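Local structure of serine protease inhibitor (Schistosoma haematobium, 3STO) at residues 287-299 / 369-381. The protein has the serpin fold and, like other members of that family, probably inhibits serine-type endopeptidases. Numbering follows the deposited sequence.
Sequences KETTVSLRLPKFT and IIPEVDFHVTHPF
Arg294 lays its guanidinium flat over one face of the His376 ring, the centres 3.6 Å apart and the planes tilted by 18°, with His376 CE1 beneath the middle of the guanidinium. The arginine chain, extended from CG to NE, runs across this face, its CD in CH-pi contact with the ring. CB of Asp374 lies over the opposite face, toward its rim, and at the ring edge, in plane, Ser292 OG and His376 NE2 share a hydrogen bond of 3.0 Å. Ser292 reaches it with OG anti to the backbone N (chi1 167°).

These residues project from one face of the parallel s1C-s2C pair of serpin sheet C: 373-376 is s1C, the strand that follows the reactive-centre loop, and 287-296 is s2C. The ladder alternates: Ser292 N gives to Val373 O, Phe375 N to Ser292 O at 2.7 Å, Arg294 N to Phe375 O, and Val377 N, at an inverse gamma turn, to Arg294 O. At the entry to s1C, the side chain of Glu372 crosses that of Thr290 at about a right angle; Glu372 N donates to Thr290 OG1 (3.0 Å), while Thr290 N meets Glu372 OE2 from above the carboxylate plane, also at 3.0 Å.

On the other face the apolar side chains run side by side: Val291 CG1 touches Val373 CG1 and comes within 3.6 Å of Phe375 CB, then Leu293 CD1 lies beside Phe375 CD2. Farther along, CE1 of Phe298 meets the edge of the Phe381 ring, with Val377 CG1 over one face of that ring, toward its rim.

Arg294 NH1 also forms a salt bridge with Glu210. Strand 218-236 is the antiparallel sheet C neighbour on the other edge of s2C; Phe375 and Phe381 pack on strand 253-260, whereas Leu295 and Phe298 reach strand 339-348.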
loop_
_atom_site.group_PDB
_atom_site.type_symbol
_atom_site.label_atom_id
_atom_site.label_comp_id
_atom_site.label_asym_id
_atom_site.label_seq_id
_atom_site.Cartn_x
_atom_site.Cartn_y
_atom_site.Cartn_z
ATOM N N LYS A 287 -7.001 -24.457 3.040
ATOM C CA LYS A 287 -7.450 -25.298 4.154
ATOM C C LYS A 287 -6.431 -25.348 5.295
ATOM O O LYS A 287 -5.229 -25.204 5.060
ATOM C CB LYS A 287 -7.757 -26.721 3.683
ATOM C CG LYS A 287 -8.896 -26.828 2.661
ATOM N N GLU A 288 -6.921 -25.503 6.526
ATOM C CA GLU A 288 -6.073 -25.708 7.706
ATOM C C GLU A 288 -5.170 -26.902 7.501
ATOM O O GLU A 288 -5.605 -27.951 7.033
ATOM C CB GLU A 288 -6.923 -25.994 8.944
ATOM C CG GLU A 288 -7.717 -24.821 9.457
ATOM C CD GLU A 288 -6.939 -24.042 10.484
ATOM O OE1 GLU A 288 -5.720 -23.893 10.273
ATOM O OE2 GLU A 288 -7.528 -23.603 11.505
ATOM N N THR A 289 -3.907 -26.737 7.858
ATOM C CA THR A 289 -2.903 -27.723 7.555
ATOM C C THR A 289 -1.767 -27.498 8.528
ATOM O O THR A 289 -1.569 -26.388 9.060
ATOM C CB THR A 289 -2.310 -27.526 6.123
ATOM O OG1 THR A 289 -3.322 -27.112 5.199
ATOM C CG2 THR A 289 -1.721 -28.780 5.615
ATOM N N THR A 290 -0.996 -28.549 8.753
ATOM C CA THR A 290 0.211 -28.405 9.540
ATOM C C THR A 290 1.338 -28.124 8.568
ATOM O O THR A 290 1.528 -28.833 7.568
ATOM C CB THR A 290 0.477 -29.641 10.476
ATOM O OG1 THR A 290 0.529 -30.850 9.710
ATOM C CG2 THR A 290 -0.649 -29.772 11.476
ATOM N N VAL A 291 2.062 -27.059 8.851
ATOM C CA VAL A 291 3.067 -26.573 7.929
ATOM C C VAL A 291 4.391 -26.358 8.614
ATOM O O VAL A 291 4.474 -25.757 9.709
ATOM C CB VAL A 291 2.619 -25.237 7.303
ATOM C CG1 VAL A 291 3.630 -24.753 6.315
ATOM C CG2 VAL A 291 1.302 -25.419 6.635
ATOM N N SER A 292 5.428 -26.867 7.965
ATOM C CA SER A 292 6.794 -26.469 8.282
ATOM C C SER A 292 7.078 -25.204 7.454
ATOM O O SER A 292 7.192 -25.258 6.233
ATOM C CB SER A 292 7.767 -27.577 7.907
ATOM O OG SER A 292 9.095 -27.101 7.937
ATOM N N LEU A 293 7.145 -24.068 8.127
ATOM C CA LEU A 293 7.279 -22.789 7.459
ATOM C C LEU A 293 8.666 -22.215 7.671
ATOM O O LEU A 293 9.107 -22.058 8.804
ATOM C CB LEU A 293 6.230 -21.803 7.997
ATOM C CG LEU A 293 6.338 -20.310 7.644
ATOM C CD1 LEU A 293 6.263 -20.108 6.151
ATOM C CD2 LEU A 293 5.238 -19.476 8.349
ATOM N N ARG A 294 9.355 -21.884 6.589
ATOM C CA ARG A 294 10.568 -21.079 6.733
ATOM C C ARG A 294 10.415 -19.808 5.966
ATOM O O ARG A 294 9.988 -19.808 4.816
ATOM C CB ARG A 294 11.796 -21.816 6.228
ATOM C CG ARG A 294 11.945 -23.207 6.781
ATOM C CD ARG A 294 13.360 -23.654 6.604
ATOM N NE ARG A 294 13.494 -25.062 6.883
ATOM C CZ ARG A 294 14.131 -25.897 6.085
ATOM N NH1 ARG A 294 14.682 -25.439 4.969
ATOM N NH2 ARG A 294 14.225 -27.173 6.406
ATOM N N LEU A 295 10.822 -18.727 6.594
ATOM C CA LEU A 295 10.510 -17.416 6.095
ATOM C C LEU A 295 11.654 -16.494 6.488
ATOM O O LEU A 295 11.982 -16.371 7.662
ATOM C CB LEU A 295 9.158 -16.930 6.692
ATOM C CG LEU A 295 8.600 -15.561 6.283
ATOM C CD1 LEU A 295 8.274 -15.544 4.777
ATOM C CD2 LEU A 295 7.356 -15.120 7.107
ATOM N N PRO A 296 12.242 -15.810 5.497
ATOM C CA PRO A 296 13.274 -14.802 5.773
ATOM C C PRO A 296 12.750 -13.628 6.642
ATOM O O PRO A 296 11.605 -13.180 6.507
ATOM C CB PRO A 296 13.649 -14.300 4.360
ATOM C CG PRO A 296 13.067 -15.287 3.423
ATOM C CD PRO A 296 11.885 -15.863 4.066
ATOM N N LYS A 297 13.589 -13.126 7.533
ATOM C CA LYS A 297 13.290 -11.862 8.151
ATOM C C LYS A 297 13.882 -10.782 7.238
ATOM O O LYS A 297 14.978 -10.920 6.729
ATOM C CB LYS A 297 13.832 -11.779 9.568
ATOM C CG LYS A 297 15.278 -11.606 9.662
ATOM C CD LYS A 297 15.719 -11.783 11.114
ATOM C CE LYS A 297 14.876 -10.952 12.062
ATOM N NZ LYS A 297 15.491 -10.913 13.441
ATOM N N PHE A 298 13.112 -9.735 6.974
ATOM C CA PHE A 298 13.557 -8.689 6.065
ATOM C C PHE A 298 12.814 -7.391 6.303
ATOM O O PHE A 298 11.766 -7.336 6.992
ATOM C CB PHE A 298 13.365 -9.111 4.605
ATOM C CG PHE A 298 11.933 -9.361 4.223
ATOM C CD1 PHE A 298 11.332 -10.583 4.491
ATOM C CD2 PHE A 298 11.182 -8.373 3.610
ATOM C CE1 PHE A 298 10.001 -10.807 4.139
ATOM C CE2 PHE A 298 9.837 -8.591 3.265
ATOM C CZ PHE A 298 9.256 -9.808 3.533
ATOM N N THR A 299 13.362 -6.334 5.731
ATOM C CA THR A 299 12.591 -5.119 5.657
ATOM C C THR A 299 12.773 -4.422 4.334
ATOM O O THR A 299 13.901 -4.133 3.940
ATOM C CB THR A 299 12.823 -4.190 6.874
ATOM O OG1 THR A 299 12.929 -2.836 6.436
ATOM C CG2 THR A 299 14.038 -4.588 7.646
ATOM N N ILE A 369 4.951 -31.791 16.513
ATOM C CA ILE A 369 4.254 -31.968 15.238
ATOM C C ILE A 369 5.141 -32.462 14.101
ATOM O O ILE A 369 6.311 -32.075 13.970
ATOM C CB ILE A 369 3.632 -30.640 14.792
ATOM C CG1 ILE A 369 2.696 -30.118 15.874
ATOM C CG2 ILE A 369 2.900 -30.792 13.478
ATOM C CD1 ILE A 369 2.277 -28.684 15.637
ATOM N N ILE A 370 4.556 -33.309 13.265
ATOM C CA ILE A 370 5.173 -33.687 12.005
ATOM C C ILE A 370 4.334 -33.129 10.838
ATOM O O ILE A 370 3.342 -33.726 10.433
ATOM C CB ILE A 370 5.298 -35.205 11.900
ATOM C CG1 ILE A 370 5.706 -35.603 10.478
ATOM C CG2 ILE A 370 3.996 -35.853 12.328
ATOM C CD1 ILE A 370 5.956 -37.084 10.295
ATOM N N PRO A 371 4.740 -31.975 10.293
ATOM C CA PRO A 371 3.854 -31.249 9.367
ATOM C C PRO A 371 3.563 -32.008 8.071
ATOM O O PRO A 371 4.436 -32.701 7.561
ATOM C CB PRO A 371 4.634 -29.962 9.080
ATOM C CG PRO A 371 6.090 -30.356 9.328
ATOM C CD PRO A 371 6.025 -31.282 10.498
ATOM N N GLU A 372 2.344 -31.883 7.547
ATOM C CA GLU A 372 2.026 -32.489 6.244
ATOM C C GLU A 372 2.690 -31.774 5.057
ATOM O O GLU A 372 2.855 -32.366 4.014
ATOM C CB GLU A 372 0.512 -32.537 6.008
ATOM C CG GLU A 372 -0.308 -32.428 7.290
ATOM C CD GLU A 372 -1.720 -31.874 7.062
ATOM O OE1 GLU A 372 -2.310 -32.135 5.992
ATOM O OE2 GLU A 372 -2.245 -31.174 7.953
ATOM N N VAL A 373 3.052 -30.501 5.221
ATOM C CA VAL A 373 3.510 -29.671 4.104
ATOM C C VAL A 373 4.776 -28.878 4.430
ATOM O O VAL A 373 4.906 -28.318 5.528
ATOM C CB VAL A 373 2.369 -28.696 3.692
ATOM C CG1 VAL A 373 2.843 -27.300 3.592
ATOM C CG2 VAL A 373 1.695 -29.169 2.425
ATOM N N ASP A 374 5.726 -28.832 3.498
ATOM C CA ASP A 374 6.846 -27.898 3.670
ATOM C C ASP A 374 6.525 -26.616 2.945
ATOM O O ASP A 374 6.014 -26.643 1.834
ATOM C CB ASP A 374 8.148 -28.453 3.128
ATOM C CG ASP A 374 8.728 -29.498 4.025
ATOM O OD1 ASP A 374 8.228 -29.620 5.161
ATOM O OD2 ASP A 374 9.675 -30.200 3.602
ATOM N N PHE A 375 6.785 -25.487 3.581
ATOM C CA PHE A 375 6.613 -24.208 2.894
ATOM C C PHE A 375 7.857 -23.416 3.201
ATOM O O PHE A 375 7.908 -22.684 4.198
ATOM C CB PHE A 375 5.360 -23.473 3.393
ATOM C CG PHE A 375 4.866 -22.407 2.465
ATOM C CD1 PHE A 375 4.009 -22.722 1.444
ATOM C CD2 PHE A 375 5.248 -21.072 2.634
ATOM C CE1 PHE A 375 3.543 -21.732 0.593
ATOM C CE2 PHE A 375 4.797 -20.085 1.791
ATOM C CZ PHE A 375 3.951 -20.406 0.762
ATOM N N HIS A 376 8.868 -23.583 2.356
ATOM C CA HIS A 376 10.186 -23.025 2.637
ATOM C C HIS A 376 10.504 -21.894 1.674
ATOM O O HIS A 376 10.672 -22.112 0.489
ATOM C CB HIS A 376 11.244 -24.130 2.581
ATOM C CG HIS A 376 11.055 -25.178 3.621
ATOM N ND1 HIS A 376 11.782 -26.348 3.639
ATOM C CD2 HIS A 376 10.225 -25.232 4.690
ATOM C CE1 HIS A 376 11.399 -27.083 4.665
ATOM N NE2 HIS A 376 10.455 -26.424 5.322
ATOM N N VAL A 377 10.538 -20.673 2.197
ATOM C CA VAL A 377 10.563 -19.487 1.345
ATOM C C VAL A 377 12.039 -19.212 1.025
ATOM O O VAL A 377 12.686 -18.424 1.693
ATOM C CB VAL A 377 9.802 -18.268 2.012
ATOM C CG1 VAL A 377 9.829 -17.038 1.142
ATOM C CG2 VAL A 377 8.360 -18.626 2.331
ATOM N N THR A 378 12.559 -19.896 0.008
ATOM C CA THR A 378 13.990 -19.892 -0.279
ATOM C C THR A 378 14.343 -19.266 -1.638
ATOM O O THR A 378 15.502 -19.308 -2.070
ATOM C CB THR A 378 14.553 -21.356 -0.270
ATOM O OG1 THR A 378 13.795 -22.148 -1.182
ATOM C CG2 THR A 378 14.442 -21.971 1.086
ATOM N N HIS A 379 13.342 -18.708 -2.308
ATOM C CA HIS A 379 13.491 -18.088 -3.621
ATOM C C HIS A 379 12.399 -16.987 -3.729
ATOM O O HIS A 379 11.523 -16.919 -2.859
ATOM C CB HIS A 379 13.400 -19.156 -4.744
ATOM C CG HIS A 379 12.233 -20.088 -4.617
ATOM N ND1 HIS A 379 11.102 -19.978 -5.394
ATOM C CD2 HIS A 379 12.029 -21.167 -3.808
ATOM C CE1 HIS A 379 10.255 -20.947 -5.075
ATOM N NE2 HIS A 379 10.800 -21.686 -4.123
ATOM N N PRO A 380 12.453 -16.125 -4.766
ATOM C CA PRO A 380 11.538 -14.952 -4.836
ATOM C C PRO A 380 10.042 -15.277 -4.728
ATOM O O PRO A 380 9.524 -16.260 -5.259
ATOM C CB PRO A 380 11.878 -14.312 -6.194
ATOM C CG PRO A 380 13.371 -14.686 -6.379
ATOM C CD PRO A 380 13.429 -16.121 -5.884
ATOM N N PHE A 381 9.340 -14.427 -4.003
ATOM C CA PHE A 381 7.955 -14.714 -3.686
ATOM C C PHE A 381 7.109 -13.449 -3.691
ATOM O O PHE A 381 7.610 -12.333 -3.579
ATOM C CB PHE A 381 7.863 -15.380 -2.320
ATOM C CG PHE A 381 8.438 -14.545 -1.197
ATOM C CD1 PHE A 381 9.812 -14.507 -0.959
ATOM C CD2 PHE A 381 7.612 -13.798 -0.378
ATOM C CE1 PHE A 381 10.334 -13.776 0.083
ATOM C CE2 PHE A 381 8.136 -13.045 0.672
ATOM C CZ PHE A 381 9.495 -13.039 0.909
#